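Local coordinates for probable glutaminase ybaS (Escherichia coli, PDB 1U60) that hydrolyses L-glutamine to L-glutamate and ammonium, as a member of the glutaminase family that assembles into a homotetramer, at the interface of chains A and B. Residues are numbered along the deposited sequence; one frame, centred on the assembly and turned at random. Chains: chain A/B, Probable glutaminase ybaS.

Contact 1: the interface of chains A and B. Residues chain A 235, 239, 257, 271, 307; chain B 307-309.
The aromatic ring of B:Phe308 packs one face against A:Leu235 and turns an edge to A:Met239; chain A buries 69 Å² of B:Phe308. This is a patch of the two-fold interface between two copies of the glutaminase, which may be one of the interfaces of the tetramer. The side chain of B:Phe308 runs past that of A:Leu235 in the opposite direction, with CD1 of the ring 3.8 Å from CB of A:Leu235. The backbone carbonyl carbon of A:Leu235 lies over this face, offset toward the rim, while the opposite face is capped over its centre by CG2 of B:Val307 from the ring's own chain. At the edge, in the ring plane, the terminal methyl CE of A:Met239 stands 3.6 Å from CE1 of B:Phe308, brought there by a chain bent at chi2 (70°) and again at chi3 (60°).

Where the two-fold brings the same residue of each chain together, A:Val307 and B:Val307 cross at about a right angle, and their CG2 methyls meet at 3.8 Å. A:Pro271 adds its CG against the carbonyl O of B:Val307, at 3.6 Å. In the fold, the C-terminal tail of chain B, beyond helix 290-303, lies against helix 231-241 of chain A and the loop residues A:Pro257 and A:Pro271.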
loop_
_atom_site.group_PDB
_atom_site.type_symbol
_atom_site.label_atom_id
_atom_site.label_comp_id
_atom_site.label_asym_id
_atom_site.label_seq_id
_atom_site.Cartn_x
_atom_site.Cartn_y
_atom_site.Cartn_z
ATOM N N LEU A 235 -5.619 -7.917 4.056
ATOM C CA LEU A 235 -4.623 -6.980 4.569
ATOM C C LEU A 235 -3.983 -6.105 3.497
ATOM O O LEU A 235 -3.711 -4.929 3.754
ATOM C CB LEU A 235 -3.538 -7.755 5.341
ATOM C CG LEU A 235 -4.016 -8.549 6.583
ATOM C CD1 LEU A 235 -2.882 -9.138 7.327
ATOM C CD2 LEU A 235 -4.887 -7.687 7.540
ATOM N N MET A 239 -3.981 -2.098 3.397
ATOM C CA MET A 239 -2.780 -1.263 3.290
ATOM C C MET A 239 -3.003 -0.225 2.199
ATOM O O MET A 239 -2.523 0.894 2.331
ATOM C CB MET A 239 -1.536 -2.097 2.968
ATOM C CG MET A 239 -0.192 -1.324 3.038
ATOM S SD MET A 239 0.348 -0.846 4.600
ATOM C CE MET A 239 0.495 -2.246 5.384
ATOM N N PRO A 257 -1.250 -2.644 8.210
ATOM C CA PRO A 257 -2.566 -2.570 7.527
ATOM C C PRO A 257 -3.642 -2.134 8.472
ATOM O O PRO A 257 -3.750 -2.683 9.552
ATOM C CB PRO A 257 -2.824 -3.994 7.039
ATOM C CG PRO A 257 -1.737 -4.833 7.642
ATOM C CD PRO A 257 -0.682 -4.004 8.199
ATOM N N PRO A 271 0.456 -8.807 11.516
ATOM C CA PRO A 271 0.309 -10.178 11.003
ATOM C C PRO A 271 1.090 -11.157 11.895
ATOM O O PRO A 271 2.281 -10.948 12.228
ATOM C CB PRO A 271 0.913 -10.090 9.574
ATOM C CG PRO A 271 0.809 -8.697 9.194
ATOM C CD PRO A 271 1.000 -7.910 10.485
ATOM N N VAL A 307 5.367 -3.643 9.295
ATOM C CA VAL A 307 5.666 -4.720 8.344
ATOM C C VAL A 307 6.824 -4.378 7.372
ATOM O O VAL A 307 7.326 -5.271 6.678
ATOM C CB VAL A 307 4.439 -5.160 7.516
ATOM C CG1 VAL A 307 3.236 -5.515 8.404
ATOM C CG2 VAL A 307 4.055 -4.153 6.458
ATOM N N VAL B 307 4.627 -9.696 3.191
ATOM C CA VAL B 307 4.571 -8.957 4.453
ATOM C C VAL B 307 3.200 -9.041 5.171
ATOM O O VAL B 307 3.091 -8.669 6.371
ATOM C CB VAL B 307 4.963 -7.489 4.319
ATOM C CG1 VAL B 307 6.332 -7.357 3.661
ATOM C CG2 VAL B 307 3.875 -6.686 3.612
ATOM N N PHE B 308 2.187 -9.546 4.496
ATOM C CA PHE B 308 0.851 -9.661 5.119
ATOM C C PHE B 308 0.520 -11.068 5.622
ATOM O O PHE B 308 -0.641 -11.404 5.898
ATOM C CB PHE B 308 -0.225 -9.237 4.130
ATOM C CG PHE B 308 -0.009 -7.866 3.561
ATOM C CD1 PHE B 308 -0.042 -6.760 4.383
ATOM C CD2 PHE B 308 0.211 -7.704 2.192
ATOM C CE1 PHE B 308 0.182 -5.532 3.837
ATOM C CE2 PHE B 308 0.470 -6.435 1.640
ATOM C CZ PHE B 308 0.408 -5.374 2.456
ATOM N N LYS B 309 1.549 -11.899 5.714
ATOM C CA LYS B 309 1.401 -13.288 6.141
ATOM C C LYS B 309 2.189 -13.387 7.439
ATOM O O LYS B 309 3.350 -12.982 7.526
ATOM C CB LYS B 309 1.874 -14.222 4.994
ATOM C CG LYS B 309 2.130 -15.677 5.294
ATOM C CD LYS B 309 1.858 -16.648 4.087
ATOM C CE LYS B 309 1.861 -16.013 2.670
ATOM N NZ LYS B 309 2.448 -16.898 1.571
#

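Contact 2: the interface of chains A and B. Residues chain A 246, 248-249, 252-253; chain B 86, 91-92.
The side-chain oxygen OE1 of B:Gln86 accepts two hydrogen bonds from A:Arg253, whose guanidinium comes side-on. NE donates at 2.9 Å to OE1, tilted 25° from the carbonyl plane, and NH2 donates to the same OE1 at 3.0 Å, nearly along the C=O axis. At the other end of the amide, NE2 of B:Gln86 gives a fairly straight bond of 2.8 Å to carboxylate OD1 of A:Asp249, meeting it on the anti side. With CG anti to the backbone N (chi1 -171°) and the chain extended beyond it, B:Gln86 spans both partners, which fix the turn of its amide. Shortened to an alanine, this residue would probably leave A:Arg253 and OD1 of A:Asp249 without their amide mates and open a gap where the amide lay by CD2 of A:Tyr252.

Backbone N of A:Asp249 donates to OD1 of B:Asp92 at 3.0 Å. The two carboxylates stand almost perpendicular, with OD2 of A:Asp249 2.5 Å from OD2 of B:Asp92, a closeness that may reflect a shared proton. A:Arg246 may ease this crowding of charge: OD2 of A:Asp249 lies over its guanidinium face, 3.1 Å from NE in a salt bridge, and a longer one crosses from NH2 to OD2 of B:Asp92 at 3.8 Å. Water 3 joins both carboxylates and N of B:Ala91. Helix 247-253 of chain A thus meets helix 82-88 of chain B and the loop that follows it.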
loop_
_atom_site.group_PDB
_atom_site.type_symbol
_atom_site.label_atom_id
_atom_site.label_comp_id
_atom_site.label_asym_id
_atom_site.label_seq_id
_atom_site.Cartn_x
_atom_site.Cartn_y
_atom_site.Cartn_z
ATOM N N ARG A 246 -5.469 8.950 3.136
ATOM C CA ARG A 246 -4.324 8.981 4.065
ATOM C C ARG A 246 -3.751 7.614 4.344
ATOM O O ARG A 246 -3.028 7.411 5.307
ATOM C CB ARG A 246 -4.729 9.611 5.401
ATOM C CG ARG A 246 -5.254 11.013 5.247
ATOM C CD ARG A 246 -4.278 12.045 5.642
ATOM N NE ARG A 246 -3.680 12.706 4.513
ATOM C CZ ARG A 246 -2.657 13.558 4.621
ATOM N NH1 ARG A 246 -2.153 13.848 5.825
ATOM N NH2 ARG A 246 -2.118 14.087 3.545
ATOM N N GLY A 248 -1.572 6.062 2.501
ATOM C CA GLY A 248 -0.141 6.105 2.281
ATOM C C GLY A 248 0.603 6.714 3.459
ATOM O O GLY A 248 1.686 6.235 3.867
ATOM N N ASP A 249 0.029 7.770 3.986
ATOM C CA ASP A 249 0.591 8.412 5.211
ATOM C C ASP A 249 0.657 7.459 6.381
ATOM O O ASP A 249 1.629 7.417 7.121
ATOM C CB ASP A 249 -0.223 9.656 5.563
ATOM C CG ASP A 249 -0.196 10.654 4.473
ATOM O OD1 ASP A 249 0.914 11.117 4.146
ATOM O OD2 ASP A 249 -1.215 10.978 3.838
ATOM N N TYR A 252 3.409 4.958 5.720
ATOM C CA TYR A 252 4.680 5.663 5.888
ATOM C C TYR A 252 5.045 5.802 7.366
ATOM O O TYR A 252 6.163 5.567 7.757
ATOM C CB TYR A 252 4.507 7.010 5.240
ATOM C CG TYR A 252 5.729 7.874 5.049
ATOM C CD1 TYR A 252 6.555 7.689 3.988
ATOM C CD2 TYR A 252 5.978 8.946 5.903
ATOM C CE1 TYR A 252 7.649 8.484 3.769
ATOM C CE2 TYR A 252 7.087 9.768 5.707
ATOM C CZ TYR A 252 7.887 9.559 4.616
ATOM O OH TYR A 252 8.978 10.376 4.433
ATOM N N ARG A 253 4.072 6.152 8.193
ATOM C CA ARG A 253 4.304 6.399 9.621
ATOM C C ARG A 253 4.201 5.216 10.554
ATOM O O ARG A 253 4.989 5.103 11.504
ATOM C CB ARG A 253 3.362 7.520 10.079
ATOM C CG ARG A 253 3.765 8.914 9.511
ATOM C CD ARG A 253 5.073 9.475 10.115
ATOM N NE ARG A 253 5.535 10.693 9.466
ATOM C CZ ARG A 253 6.774 11.201 9.636
ATOM N NH1 ARG A 253 7.664 10.645 10.452
ATOM N NH2 ARG A 253 7.113 12.289 9.026
ATOM N N GLN B 86 7.726 13.875 3.523
ATOM C CA GLN B 86 6.255 13.745 3.552
ATOM C C GLN B 86 5.569 15.086 3.263
ATOM O O GLN B 86 4.538 15.165 2.593
ATOM C CB GLN B 86 5.841 13.201 4.900
ATOM C CG GLN B 86 4.368 12.813 4.958
ATOM C CD GLN B 86 3.953 12.195 6.256
ATOM O OE1 GLN B 86 4.673 12.295 7.247
ATOM N NE2 GLN B 86 2.785 11.502 6.260
ATOM N N ALA B 91 3.385 10.987 0.674
ATOM C CA ALA B 91 3.464 9.565 0.921
ATOM C C ALA B 91 2.265 8.795 0.372
ATOM O O ALA B 91 2.095 7.625 0.722
ATOM C CB ALA B 91 3.635 9.326 2.434
ATOM N N ASP B 92 1.484 9.396 -0.529
ATOM C CA ASP B 92 0.224 8.767 -0.979
ATOM C C ASP B 92 0.213 8.398 -2.472
ATOM O O ASP B 92 0.783 9.097 -3.325
ATOM C CB ASP B 92 -0.955 9.676 -0.686
ATOM C CG ASP B 92 -1.122 9.943 0.808
ATOM O OD1 ASP B 92 -1.167 8.941 1.552
ATOM O OD2 ASP B 92 -1.213 11.093 1.313
HETATM O O HOH W 1 -3.509 7.029 0.517
HETATM O O HOH W 2 3.947 5.756 1.803
HETATM O O HOH W 3 1.428 12.711 2.107
#

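Contact 3: the interface of chains A and B. Residues chain A 86, 91, 233, 236-237; chain B 248-249, 252.
The phenol ring of B:Tyr252 receives an edge of A:Tyr233 on one face: CD1 of A:Tyr233 lies 3.4 Å above the ring plane, over its centre, and the two side chains cross at about a right angle. On the opposite face the methyl CB of A:Ala91 comes 3.7 Å from CG of B:Tyr252, and the carboxylate of A:Glu237 comes to the rim from the A:Ala91 side, its OE2 3.4 Å from CE1 of the ring, with the two planes 69° apart. In this glutaminase-family protein chain A buries 75 Å² of the tyrosine, the largest share in the patch. With CG anti to the backbone N (chi1 -172°), the ring reaches between A:Tyr233 and A:Ala91. From helix 231-241 of chain A, CB of A:Ala236 packs against CA of B:Tyr252.

Also on the A:Ala91 side of the ring, the aliphatic part of A:Gln86 slides past in the opposite direction, its CB 3.7 Å from CE2 of B:Tyr252. Farther along, its amide NE2 donates to OD1 of B:Asp249 at 2.9 Å, a bond in the amide plane but 29° out of the carboxylate plane. Water 5 joins the same OD1 to backbone N of A:Ala91, so this oxygen is held by both an amide and a water. Another water, water 4, bridges the carbonyl oxygens of A:Ala91 and B:Gly248.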
loop_
_atom_site.group_PDB
_atom_site.type_symbol
_atom_site.label_atom_id
_atom_site.label_comp_id
_atom_site.label_asym_id
_atom_site.label_seq_id
_atom_site.Cartn_x
_atom_site.Cartn_y
_atom_site.Cartn_z
ATOM N N GLN A 86 -10.685 -9.755 -7.349
ATOM C CA GLN A 86 -9.768 -8.839 -8.080
ATOM C C GLN A 86 -10.396 -8.406 -9.439
ATOM O O GLN A 86 -10.306 -7.229 -9.840
ATOM C CB GLN A 86 -8.412 -9.507 -8.287
ATOM C CG GLN A 86 -7.371 -8.510 -8.751
ATOM C CD GLN A 86 -5.995 -9.138 -8.923
ATOM O OE1 GLN A 86 -5.846 -10.369 -8.843
ATOM N NE2 GLN A 86 -4.967 -8.279 -9.083
ATOM N N ALA A 91 -8.250 -4.363 -6.687
ATOM C CA ALA A 91 -7.262 -4.356 -5.626
ATOM C C ALA A 91 -6.444 -3.038 -5.587
ATOM O O ALA A 91 -5.429 -2.991 -4.931
ATOM C CB ALA A 91 -6.321 -5.558 -5.835
ATOM N N TYR A 233 -4.872 -11.150 1.317
ATOM C CA TYR A 233 -5.579 -10.322 0.341
ATOM C C TYR A 233 -6.330 -9.217 1.065
ATOM O O TYR A 233 -6.414 -8.088 0.606
ATOM C CB TYR A 233 -6.580 -11.164 -0.432
ATOM C CG TYR A 233 -5.930 -12.252 -1.273
ATOM C CD1 TYR A 233 -5.194 -11.932 -2.422
ATOM C CD2 TYR A 233 -6.065 -13.595 -0.922
ATOM C CE1 TYR A 233 -4.607 -12.915 -3.169
ATOM C CE2 TYR A 233 -5.499 -14.579 -1.678
ATOM C CZ TYR A 233 -4.752 -14.240 -2.789
ATOM O OH TYR A 233 -4.205 -15.229 -3.551
ATOM N N ALA A 236 -3.773 -6.656 2.300
ATOM C CA ALA A 236 -3.250 -5.879 1.192
ATOM C C ALA A 236 -4.233 -4.774 0.834
ATOM O O ALA A 236 -3.836 -3.602 0.667
ATOM C CB ALA A 236 -2.999 -6.743 -0.018
ATOM N N GLU A 237 -5.509 -5.121 0.749
ATOM C CA GLU A 237 -6.526 -4.123 0.428
ATOM C C GLU A 237 -6.547 -3.016 1.488
ATOM O O GLU A 237 -6.643 -1.815 1.127
ATOM C CB GLU A 237 -7.911 -4.768 0.303
ATOM C CG GLU A 237 -8.097 -5.777 -0.878
ATOM C CD GLU A 237 -8.374 -5.223 -2.243
ATOM O OE1 GLU A 237 -8.082 -4.019 -2.527
ATOM O OE2 GLU A 237 -8.892 -6.046 -3.098
ATOM N N GLY B 248 -1.421 -1.846 -6.226
ATOM C CA GLY B 248 -2.412 -2.557 -5.424
ATOM C C GLY B 248 -2.513 -4.022 -5.826
ATOM O O GLY B 248 -2.536 -4.911 -4.974
ATOM N N ASP B 249 -2.563 -4.281 -7.128
ATOM C CA ASP B 249 -2.551 -5.653 -7.624
ATOM C C ASP B 249 -1.313 -6.400 -7.196
ATOM O O ASP B 249 -1.393 -7.575 -6.884
ATOM C CB ASP B 249 -2.674 -5.679 -9.135
ATOM C CG ASP B 249 -3.875 -4.957 -9.604
ATOM O OD1 ASP B 249 -4.995 -5.404 -9.267
ATOM O OD2 ASP B 249 -3.792 -3.907 -10.292
ATOM N N TYR B 252 -1.627 -7.203 -3.549
ATOM C CA TYR B 252 -2.623 -8.243 -3.403
ATOM C C TYR B 252 -2.084 -9.630 -3.749
ATOM O O TYR B 252 -2.346 -10.609 -3.033
ATOM C CB TYR B 252 -3.762 -7.860 -4.355
ATOM C CG TYR B 252 -5.056 -8.646 -4.307
ATOM C CD1 TYR B 252 -6.040 -8.341 -3.382
ATOM C CD2 TYR B 252 -5.315 -9.642 -5.249
ATOM C CE1 TYR B 252 -7.225 -8.996 -3.346
ATOM C CE2 TYR B 252 -6.539 -10.323 -5.227
ATOM C CZ TYR B 252 -7.483 -9.985 -4.284
ATOM O OH TYR B 252 -8.730 -10.596 -4.234
HETATM O O HOH W 4 -4.642 -4.637 -2.614
HETATM O O HOH W 5 -7.484 -4.526 -9.596
#

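Contact 2 and contact 3 are in part twins under the two-fold: each brings helix 247-253 of one chain against helix 82-88 and the following loop of the other, with the chains exchanged, and their C-alpha centres lie about 18 Å apart. Contact 1 lies about 11 Å from contact 3 and about 16 Å from contact 2. Helix 231-241 of chain A is common to contacts 1 and 3, so it meets both the C-terminal tail and helix 247-253 of chain B. Contact 1 is rich in carbon, contact 2 polar and contact 3 mixed. The protein is a homotetramer, and this dimer may supply one of its interfaces.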